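Major capsid protein P2 (Pseudoalteromonas phage pm2, PDB 2VVF) forms the outer protein shell of a membrane-containing marine bacteriophage as a homotrimeric major capsid protein with two jelly-roll domains per chain. Local coordinates at residues L51-L56 / W264-F269; M103-V109 / T139-T145; P165-R171 / E259-V263. All blocks are in the same frame, centred on the assembly; numbering follows the deposited sequence.

Contact 1 of 3, residues L51-L56 / W264-F269; sequences LDGRLL and WSRNGF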
loop_
_atom_site.group_PDB
_atom_site.type_symbol
_atom_site.label_atom_id
_atom_site.label_comp_id
_atom_site.label_asym_id
_atom_site.label_seq_id
_atom_site.Cartn_x
_atom_site.Cartn_y
_atom_site.Cartn_z
ATOM N N LEU A 51 -26.829 -6.139 17.234
ATOM C CA LEU A 51 -26.200 -5.899 18.524
ATOM C C LEU A 51 -27.308 -5.631 19.533
ATOM O O LEU A 51 -28.001 -4.615 19.448
ATOM C CB LEU A 51 -25.271 -4.685 18.447
ATOM C CG LEU A 51 -24.135 -4.712 17.422
ATOM C CD1 LEU A 51 -23.050 -3.717 17.808
ATOM C CD2 LEU A 51 -23.557 -6.112 17.284
ATOM N N ASP A 52 -27.500 -6.558 20.465
ATOM C CA ASP A 52 -28.544 -6.419 21.474
ATOM C C ASP A 52 -29.938 -6.451 20.848
ATOM O O ASP A 52 -30.863 -5.805 21.338
ATOM C CB ASP A 52 -28.350 -5.131 22.281
ATOM C CG ASP A 52 -27.410 -5.314 23.457
ATOM O OD1 ASP A 52 -26.845 -6.418 23.602
ATOM O OD2 ASP A 52 -27.234 -4.355 24.239
ATOM N N GLY A 53 -30.078 -7.205 19.762
ATOM C CA GLY A 53 -31.360 -7.341 19.080
ATOM C C GLY A 53 -31.625 -6.253 18.043
ATOM O O GLY A 53 -32.560 -6.360 17.251
ATOM N N ARG A 54 -30.805 -5.206 18.045
ATOM C CA ARG A 54 -30.970 -4.102 17.103
ATOM C C ARG A 54 -30.126 -4.300 15.846
ATOM O O ARG A 54 -29.069 -4.927 15.891
ATOM C CB ARG A 54 -30.625 -2.773 17.773
ATOM C CG ARG A 54 -31.022 -2.703 19.240
ATOM C CD ARG A 54 -30.433 -1.479 19.915
ATOM N NE ARG A 54 -30.940 -0.241 19.330
ATOM C CZ ARG A 54 -32.142 0.264 19.579
ATOM N NH1 ARG A 54 -32.969 -0.361 20.408
ATOM N NH2 ARG A 54 -32.520 1.395 19.002
ATOM N N LEU A 55 -30.590 -3.749 14.730
ATOM C CA LEU A 55 -29.884 -3.891 13.461
ATOM C C LEU A 55 -28.717 -2.923 13.309
ATOM O O LEU A 55 -28.862 -1.720 13.526
ATOM C CB LEU A 55 -30.844 -3.723 12.283
ATOM C CG LEU A 55 -30.172 -3.653 10.909
ATOM C CD1 LEU A 55 -29.794 -5.045 10.420
ATOM C CD2 LEU A 55 -31.064 -2.950 9.901
ATOM N N LEU A 56 -27.567 -3.458 12.911
ATOM C CA LEU A 56 -26.382 -2.642 12.686
ATOM C C LEU A 56 -26.173 -2.502 11.184
ATOM O O LEU A 56 -26.274 -1.409 10.632
ATOM C CB LEU A 56 -25.155 -3.287 13.332
ATOM C CG LEU A 56 -23.835 -2.533 13.161
ATOM C CD1 LEU A 56 -23.760 -1.357 14.119
ATOM C CD2 LEU A 56 -22.651 -3.465 13.356
ATOM N N TRP A 264 -21.814 3.374 18.205
ATOM C CA TRP A 264 -22.996 2.578 18.453
ATOM C C TRP A 264 -23.652 2.933 19.779
ATOM O O TRP A 264 -22.986 3.074 20.805
ATOM C CB TRP A 264 -22.670 1.087 18.404
ATOM C CG TRP A 264 -23.891 0.223 18.480
ATOM C CD1 TRP A 264 -24.712 -0.130 17.447
ATOM C CD2 TRP A 264 -24.453 -0.370 19.659
ATOM N NE1 TRP A 264 -25.740 -0.918 17.908
ATOM C CE2 TRP A 264 -25.603 -1.082 19.261
ATOM C CE3 TRP A 264 -24.089 -0.376 21.010
ATOM C CZ2 TRP A 264 -26.392 -1.792 20.165
ATOM C CZ3 TRP A 264 -24.874 -1.081 21.906
ATOM C CH2 TRP A 264 -26.013 -1.778 21.479
ATOM N N SER A 265 -24.971 3.073 19.741
ATOM C CA SER A 265 -25.746 3.398 20.930
ATOM C C SER A 265 -26.922 2.439 21.061
ATOM O O SER A 265 -27.576 2.102 20.072
ATOM C CB SER A 265 -26.247 4.842 20.871
ATOM O OG SER A 265 -27.073 5.136 21.985
ATOM N N ARG A 266 -27.172 1.998 22.292
ATOM C CA ARG A 266 -28.253 1.064 22.586
ATOM C C ARG A 266 -29.607 1.584 22.116
ATOM O O ARG A 266 -30.533 0.806 21.885
ATOM C CB ARG A 266 -28.309 0.773 24.087
ATOM C CG ARG A 266 -27.144 -0.049 24.609
ATOM C CD ARG A 266 -27.386 -0.485 26.048
ATOM N NE ARG A 266 -26.300 -1.313 26.563
ATOM C CZ ARG A 266 -25.588 -1.022 27.649
ATOM N NH1 ARG A 266 -24.620 -1.835 28.046
ATOM N NH2 ARG A 266 -25.845 0.083 28.335
ATOM N N ASN A 267 -29.725 2.903 22.000
ATOM C CA ASN A 267 -30.976 3.512 21.566
ATOM C C ASN A 267 -30.734 4.440 20.383
ATOM O O ASN A 267 -31.448 5.429 20.203
ATOM C CB ASN A 267 -31.620 4.290 22.715
ATOM C CG ASN A 267 -31.390 3.636 24.064
ATOM O OD1 ASN A 267 -30.309 3.116 24.343
ATOM N ND2 ASN A 267 -32.414 3.656 24.911
ATOM N N GLY A 268 -29.713 4.127 19.591
ATOM C CA GLY A 268 -29.361 4.951 18.440
ATOM C C GLY A 268 -29.734 4.329 17.097
ATOM O O GLY A 268 -30.459 3.339 17.034
ATOM N N PHE A 269 -29.230 4.937 16.026
ATOM C CA PHE A 269 -29.490 4.494 14.658
ATOM C C PHE A 269 -29.301 2.988 14.480
ATOM O O PHE A 269 -28.329 2.435 15.042
ATOM C CB PHE A 269 -28.579 5.250 13.690
ATOM C CG PHE A 269 -28.984 5.124 12.248
ATOM C CD1 PHE A 269 -30.258 5.481 11.837
ATOM C CD2 PHE A 269 -28.082 4.667 11.300
ATOM C CE1 PHE A 269 -30.628 5.373 10.510
ATOM C CE2 PHE A 269 -28.447 4.558 9.974
ATOM C CZ PHE A 269 -29.723 4.911 9.577
ATOM O OXT PHE A 269 -30.117 2.379 13.754
#

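Contact 2 of 3, residues M103-V109 / T139-T145; sequences MFALGTV and TAPSWLT. With CA (calcium ion), chain G.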
loop_
_atom_site.group_PDB
_atom_site.type_symbol
_atom_site.label_atom_id
_atom_site.label_comp_id
_atom_site.label_asym_id
_atom_site.label_seq_id
_atom_site.Cartn_x
_atom_site.Cartn_y
_atom_site.Cartn_z
ATOM N N MET A 103 -10.228 1.118 14.814
ATOM C CA MET A 103 -11.318 1.843 15.457
ATOM C C MET A 103 -12.696 1.375 14.995
ATOM O O MET A 103 -13.712 1.725 15.595
ATOM C CB MET A 103 -11.158 3.350 15.237
ATOM C CG MET A 103 -12.410 4.054 14.745
ATOM S SD MET A 103 -12.156 5.837 14.568
ATOM C CE MET A 103 -13.091 6.167 13.078
ATOM N N PHE A 104 -12.726 0.568 13.939
ATOM C CA PHE A 104 -13.985 0.060 13.403
ATOM C C PHE A 104 -14.284 -1.362 13.859
ATOM O O PHE A 104 -15.340 -1.912 13.544
ATOM C CB PHE A 104 -13.986 0.130 11.876
ATOM C CG PHE A 104 -14.081 1.526 11.335
ATOM C CD1 PHE A 104 -15.313 2.100 11.080
ATOM C CD2 PHE A 104 -12.939 2.265 11.084
ATOM C CE1 PHE A 104 -15.403 3.386 10.584
ATOM C CE2 PHE A 104 -13.023 3.550 10.586
ATOM C CZ PHE A 104 -14.255 4.111 10.334
ATOM N N ALA A 105 -13.353 -1.955 14.601
ATOM C CA ALA A 105 -13.522 -3.317 15.096
ATOM C C ALA A 105 -14.812 -3.462 15.899
ATOM O O ALA A 105 -15.266 -2.513 16.543
ATOM C CB ALA A 105 -12.321 -3.737 15.928
ATOM N N LEU A 106 -15.396 -4.656 15.861
ATOM C CA LEU A 106 -16.637 -4.921 16.576
ATOM C C LEU A 106 -16.412 -5.298 18.037
ATOM O O LEU A 106 -16.319 -6.479 18.375
ATOM C CB LEU A 106 -17.439 -6.016 15.871
ATOM C CG LEU A 106 -18.732 -6.462 16.558
ATOM C CD1 LEU A 106 -19.626 -5.265 16.841
ATOM C CD2 LEU A 106 -19.458 -7.489 15.706
ATOM N N GLY A 107 -16.341 -4.290 18.900
ATOM C CA GLY A 107 -16.178 -4.524 20.329
ATOM C C GLY A 107 -17.511 -5.040 20.852
ATOM O O GLY A 107 -18.566 -4.663 20.340
ATOM N N THR A 108 -17.468 -5.914 21.853
ATOM C CA THR A 108 -18.690 -6.492 22.405
ATOM C C THR A 108 -18.912 -6.181 23.883
ATOM O O THR A 108 -19.940 -6.550 24.453
ATOM C CB THR A 108 -18.771 -8.004 22.133
ATOM O OG1 THR A 108 -17.756 -8.680 22.883
ATOM C CG2 THR A 108 -18.579 -8.292 20.652
ATOM N N VAL A 109 -17.953 -5.501 24.502
ATOM C CA VAL A 109 -18.060 -5.161 25.917
ATOM C C VAL A 109 -19.319 -4.356 26.232
ATOM O O VAL A 109 -19.576 -3.322 25.615
ATOM C CB VAL A 109 -16.795 -4.453 26.428
ATOM C CG1 VAL A 109 -17.070 -3.768 27.757
ATOM C CG2 VAL A 109 -15.649 -5.444 26.556
ATOM N N THR A 139 -13.498 -4.342 23.786
ATOM C CA THR A 139 -13.760 -2.908 23.736
ATOM C C THR A 139 -15.261 -2.734 23.543
ATOM O O THR A 139 -15.947 -3.671 23.130
ATOM C CB THR A 139 -12.993 -2.226 22.581
ATOM O OG1 THR A 139 -13.527 -2.659 21.322
ATOM C CG2 THR A 139 -11.513 -2.559 22.644
ATOM N N ALA A 140 -15.772 -1.543 23.833
ATOM C CA ALA A 140 -17.192 -1.277 23.634
ATOM C C ALA A 140 -17.441 -1.291 22.130
ATOM O O ALA A 140 -16.495 -1.185 21.350
ATOM C CB ALA A 140 -17.563 0.075 24.221
ATOM N N PRO A 141 -18.700 -1.443 21.724
ATOM C CA PRO A 141 -19.037 -1.451 20.307
ATOM C C PRO A 141 -18.427 -0.219 19.639
ATOM O O PRO A 141 -17.776 -0.323 18.601
ATOM C CB PRO A 141 -20.561 -1.365 20.322
ATOM C CG PRO A 141 -20.950 -2.097 21.568
ATOM C CD PRO A 141 -19.807 -1.954 22.552
ATOM N N SER A 142 -18.599 0.936 20.275
ATOM C CA SER A 142 -18.023 2.187 19.790
ATOM C C SER A 142 -18.276 2.460 18.304
ATOM O O SER A 142 -19.360 2.185 17.786
ATOM C CB SER A 142 -16.525 2.225 20.100
ATOM O OG SER A 142 -15.925 3.411 19.612
ATOM N N TRP A 143 -17.276 3.023 17.631
ATOM C CA TRP A 143 -17.380 3.353 16.210
ATOM C C TRP A 143 -17.563 2.111 15.344
ATOM O O TRP A 143 -16.699 1.237 15.306
ATOM C CB TRP A 143 -16.154 4.143 15.747
ATOM C CG TRP A 143 -16.381 5.621 15.718
ATOM C CD1 TRP A 143 -16.128 6.509 16.723
ATOM C CD2 TRP A 143 -16.957 6.379 14.647
ATOM N NE1 TRP A 143 -16.501 7.777 16.339
ATOM C CE2 TRP A 143 -17.015 7.722 15.070
ATOM C CE3 TRP A 143 -17.418 6.053 13.369
ATOM C CZ2 TRP A 143 -17.515 8.737 14.259
ATOM C CZ3 TRP A 143 -17.918 7.063 12.567
ATOM C CH2 TRP A 143 -17.961 8.390 13.015
ATOM N N LEU A 144 -18.688 2.047 14.640
ATOM C CA LEU A 144 -18.996 0.910 13.783
ATOM C C LEU A 144 -19.540 1.369 12.434
ATOM O O LEU A 144 -20.078 2.468 12.313
ATOM C CB LEU A 144 -20.040 0.017 14.461
ATOM C CG LEU A 144 -19.582 -1.249 15.190
ATOM C CD1 LEU A 144 -18.145 -1.132 15.654
ATOM C CD2 LEU A 144 -20.504 -1.551 16.361
ATOM N N THR A 145 -19.418 0.505 11.430
ATOM C CA THR A 145 -19.956 0.777 10.101
ATOM C C THR A 145 -21.373 0.215 10.074
ATOM O O THR A 145 -21.596 -0.936 10.450
ATOM C CB THR A 145 -19.098 0.129 8.995
ATOM O OG1 THR A 145 -17.804 0.742 8.964
ATOM C CG2 THR A 145 -19.766 0.291 7.639
HETATM CA CA CA G . -15.467 -0.122 17.361
HETATM O O HOH W 1 -17.141 -1.649 11.802
#

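Contact 3 of 3, residues P165-R171 / E259-V263; sequences PRPVGYR and EYMGV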
loop_
_atom_site.group_PDB
_atom_site.type_symbol
_atom_site.label_atom_id
_atom_site.label_comp_id
_atom_site.label_asym_id
_atom_site.label_seq_id
_atom_site.Cartn_x
_atom_site.Cartn_y
_atom_site.Cartn_z
ATOM N N PRO A 165 -32.111 8.905 5.382
ATOM C CA PRO A 165 -31.997 9.135 6.819
ATOM C C PRO A 165 -30.751 9.945 7.161
ATOM O O PRO A 165 -29.675 9.710 6.610
ATOM C CB PRO A 165 -31.883 7.720 7.390
ATOM C CG PRO A 165 -32.580 6.859 6.395
ATOM C CD PRO A 165 -32.291 7.478 5.059
ATOM N N ARG A 166 -30.904 10.898 8.074
ATOM C CA ARG A 166 -29.791 11.743 8.490
ATOM C C ARG A 166 -29.586 11.710 10.000
ATOM O O ARG A 166 -29.721 12.731 10.672
ATOM C CB ARG A 166 -30.006 13.186 8.026
ATOM C CG ARG A 166 -29.835 13.397 6.530
ATOM C CD ARG A 166 -29.642 14.868 6.200
ATOM N NE ARG A 166 -30.819 15.449 5.563
ATOM C CZ ARG A 166 -31.546 16.430 6.089
ATOM N NH1 ARG A 166 -31.217 16.942 7.267
ATOM N NH2 ARG A 166 -32.602 16.899 5.438
ATOM N N PRO A 167 -29.256 10.536 10.531
ATOM C CA PRO A 167 -29.019 10.391 11.965
ATOM C C PRO A 167 -27.992 11.419 12.432
ATOM O O PRO A 167 -26.895 11.510 11.882
ATOM C CB PRO A 167 -28.455 8.969 12.090
ATOM C CG PRO A 167 -28.024 8.588 10.706
ATOM C CD PRO A 167 -28.965 9.295 9.795
ATOM N N VAL A 168 -28.366 12.209 13.432
ATOM C CA VAL A 168 -27.497 13.260 13.950
ATOM C C VAL A 168 -26.214 12.735 14.590
ATOM O O VAL A 168 -26.245 11.824 15.416
ATOM C CB VAL A 168 -28.261 14.196 14.906
ATOM C CG1 VAL A 168 -27.324 15.246 15.484
ATOM C CG2 VAL A 168 -29.430 14.854 14.182
ATOM N N GLY A 169 -25.086 13.337 14.218
ATOM C CA GLY A 169 -23.793 12.952 14.771
ATOM C C GLY A 169 -23.118 11.850 13.964
ATOM O O GLY A 169 -21.917 11.612 14.101
ATOM N N TYR A 170 -23.895 11.177 13.125
ATOM C CA TYR A 170 -23.373 10.099 12.296
ATOM C C TYR A 170 -22.724 10.649 11.032
ATOM O O TYR A 170 -22.845 11.834 10.727
ATOM C CB TYR A 170 -24.491 9.119 11.933
ATOM C CG TYR A 170 -24.914 8.228 13.078
ATOM C CD1 TYR A 170 -24.620 6.873 13.075
ATOM C CD2 TYR A 170 -25.598 8.746 14.169
ATOM C CE1 TYR A 170 -25.000 6.055 14.124
ATOM C CE2 TYR A 170 -25.985 7.938 15.223
ATOM C CZ TYR A 170 -25.683 6.592 15.195
ATOM O OH TYR A 170 -26.061 5.782 16.244
ATOM N N ARG A 171 -22.037 9.778 10.300
ATOM C CA ARG A 171 -21.375 10.166 9.061
ATOM C C ARG A 171 -21.766 9.217 7.939
ATOM O O ARG A 171 -22.327 8.150 8.184
ATOM C CB ARG A 171 -19.855 10.125 9.229
ATOM C CG ARG A 171 -19.304 11.031 10.314
ATOM C CD ARG A 171 -17.797 11.173 10.173
ATOM N NE ARG A 171 -17.299 12.423 10.743
ATOM C CZ ARG A 171 -16.846 13.444 10.023
ATOM N NH1 ARG A 171 -16.829 13.372 8.699
ATOM N NH2 ARG A 171 -16.410 14.539 10.629
ATOM N N GLU A 259 -23.556 3.571 3.503
ATOM C CA GLU A 259 -22.648 3.136 4.555
ATOM C C GLU A 259 -22.525 4.227 5.608
ATOM O O GLU A 259 -21.763 5.180 5.443
ATOM C CB GLU A 259 -21.271 2.814 3.973
ATOM C CG GLU A 259 -21.241 1.574 3.097
ATOM C CD GLU A 259 -19.841 1.227 2.631
ATOM O OE1 GLU A 259 -19.048 0.722 3.453
ATOM O OE2 GLU A 259 -19.531 1.468 1.445
ATOM N N TYR A 260 -23.296 4.096 6.681
ATOM C CA TYR A 260 -23.268 5.068 7.763
ATOM C C TYR A 260 -22.141 4.730 8.733
ATOM O O TYR A 260 -21.587 3.632 8.698
ATOM C CB TYR A 260 -24.604 5.082 8.511
ATOM C CG TYR A 260 -25.745 5.693 7.729
ATOM C CD1 TYR A 260 -25.942 7.067 7.712
ATOM C CD2 TYR A 260 -26.641 4.892 7.031
ATOM C CE1 TYR A 260 -26.993 7.626 7.009
ATOM C CE2 TYR A 260 -27.693 5.444 6.326
ATOM C CZ TYR A 260 -27.863 6.809 6.317
ATOM O OH TYR A 260 -28.909 7.358 5.615
ATOM N N MET A 261 -21.818 5.679 9.603
ATOM C CA MET A 261 -20.773 5.494 10.601
ATOM C C MET A 261 -21.105 6.314 11.840
ATOM O O MET A 261 -21.631 7.421 11.740
ATOM C CB MET A 261 -19.420 5.952 10.049
ATOM C CG MET A 261 -18.812 5.038 9.002
ATOM S SD MET A 261 -17.246 5.690 8.385
ATOM C CE MET A 261 -17.655 7.420 8.181
ATOM N N GLY A 262 -20.775 5.778 13.008
ATOM C CA GLY A 262 -21.028 6.476 14.259
ATOM C C GLY A 262 -20.791 5.551 15.450
ATOM O O GLY A 262 -20.635 4.350 15.285
ATOM N N VAL A 263 -20.739 6.127 16.641
ATOM C CA VAL A 263 -20.559 5.392 17.886
ATOM C C VAL A 263 -21.875 4.696 18.173
ATOM O O VAL A 263 -22.923 5.336 18.328
ATOM C CB VAL A 263 -20.158 6.333 19.061
ATOM C CG1 VAL A 263 -20.087 5.585 20.360
ATOM C CG2 VAL A 263 -18.857 7.078 18.762
#

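Contact 1 of 3, residues L51-L56 / W264-F269
A type I' turn from L51 to R54 faces a type I turn from S265 to G268, with D52 and R266 opposite each other at 7.6 Å between their CA atoms. The indole of W264 lies between the turns, L51 on one face and the backbone N of R266 over the opposite one. L51 CD1 is 3.8 Å from the centroid of the five-membered ring and only 5° off the normal, a CH-pi contact; its CB continues along the six-membered ring, 3.5 Å from W264 CZ2. The indole extends across to the hairpin because chi1 of W264 (-173°) turns CG away from the backbone N. L56 adds CD1 at 3.7 Å from W264 CD1, and the D52 carboxylate sits at the ring edge, its plane steeply turned against the indole. D52 OD2 makes a long salt bridge, 3.9 Å to R266 NE, between nearly coplanar groups. The stronger partners lie elsewhere: D52 OD1 accepts from the backbone of T112 and T113, while R266 NH1 bonds G110 O. R54 bends at chi3 (63°), bringing its guanidinium edge to the C-terminal turn, where NH2 gives G268 O a weak but straight bond of 3.4 Å. The contact joins the 44-51/54-59 hairpin of the N-terminal jelly roll to the tail after strand 252-263, with L144 of strand 143-154 packed against L51, L56 and W264.

Contact 2 of 3, residues M103-V109 / T139-T145
M103 and W143 lie side by side and point the same way, the methionine lying over the indole: CE rests over one ring face, and SD stands 4.7 Å from the centroid of the five-membered ring in a Met-aromatic contact. Nearer the backbone, M103 CG packs 3.9 Å from W143 CB. F104 turns its ring edge to the backbone of L144, while its CD1 meets T145 OG1, a hydroxyl bonded to R87. L144 is the bump that enters the bend at A105-L106: CD1 presses against A105 O at 3.3 Å, and CD2 meets L106 CD1. At G107 the chains close in so far that T139 and A140 carbonyls occupy the place a side chain would take. P141 fits beside this glycine, its CA 3.2 Å from G107 O. Beyond it V109 N bonds T139 O at 3.0 Å, approaching from above the carbonyl plane. A calcium ion fills the hollow between the chains, held by A105 O at 2.5 Å, P141 O and W143 O, which probably offsets repulsion between these oxygens. L106 pairs with Y29 of strand 28-37, whereas L144 pairs with G262 of strand 252-263, so the contact bridges sheets of the two jelly rolls.

Contact 3 of 3, residues P165-R171 / E259-V263
The hydroxyl of Y260 donates to P165 O over 2.7 Å, the shortest polar bond between the two segments. It approaches with a C=O...O angle of 126° and is tilted from the carbonyl plane, while the carbonyl oxygen lies at the edge of the phenol ring. The first torsion of Y260 carries the ring out of its strand toward the loop, with CG anti to the carbonyl carbon (chi1 -71°). P165 and P167 both cross the tyrosine side chain at about a right angle: P165 puts CB and CD beside the hydroxyl, and P167 sets CD 3.8 Å from Y260 CE1. P165 thus packs about the hydroxyl and P167 along the CD1-CE1 side of the ring. F269, from the C-terminus, meets the same ring edge-to-face, coming from the side on which P167 lies.

Further along, R171 and M261 form an antiparallel hydrogen-bonded pair. R171 N reaches M261 O at 2.8 Å, lying in the carbonyl plane, whereas M261 N reaches R171 O at 2.9 Å from above the carbonyl plane of R171. R171 O also receives a CA-H...O contact from Y260 CA at 3.2 Å. On the face shared by this pair, M261 bends at chi3 (-43°) and brings CE to 3.6 Å from R171 CB; the extended arginine then leads away to S232, bonded through NH1. Y170 closes the type II turn begun at P167. Its CD1 sits 3.8 Å from G262 CA, and the glycine lets the Y170 ring lie close against the strand backbone.

The chemistry combines a strand pair at the start of strand 171-178 with a buried tyrosine whose hydroxyl is satisfied by the preceding loop. Sheet bonding fixes the register, and the phenol-carbonyl bond ties the proline-rich approach to the same edge of strand 252-263.

In the fold
Contacts 1 and 2 lie with centres about 12 Å apart, as do contacts 1 and 3; contacts 2 and 3 are about 15 Å apart. Along the chain, contact 2 closes before contact 3 opens, and the long loop closed by contact 1 encompasses both. Strands 143-154 and 252-263, neighbours in one antiparallel sheet, link contacts 2 and 3, partly through W143 packing on M261. W264 joins contact 1 to P141, whose carbonyl oxygen binds the calcium ion, and F269 carries the tail to Y260 and P167. Contacts 1 and 2 bring the N-terminal jelly roll to the C-terminal one and its tail; contact 3, internal to the latter, shares strand 252-263 with this junction.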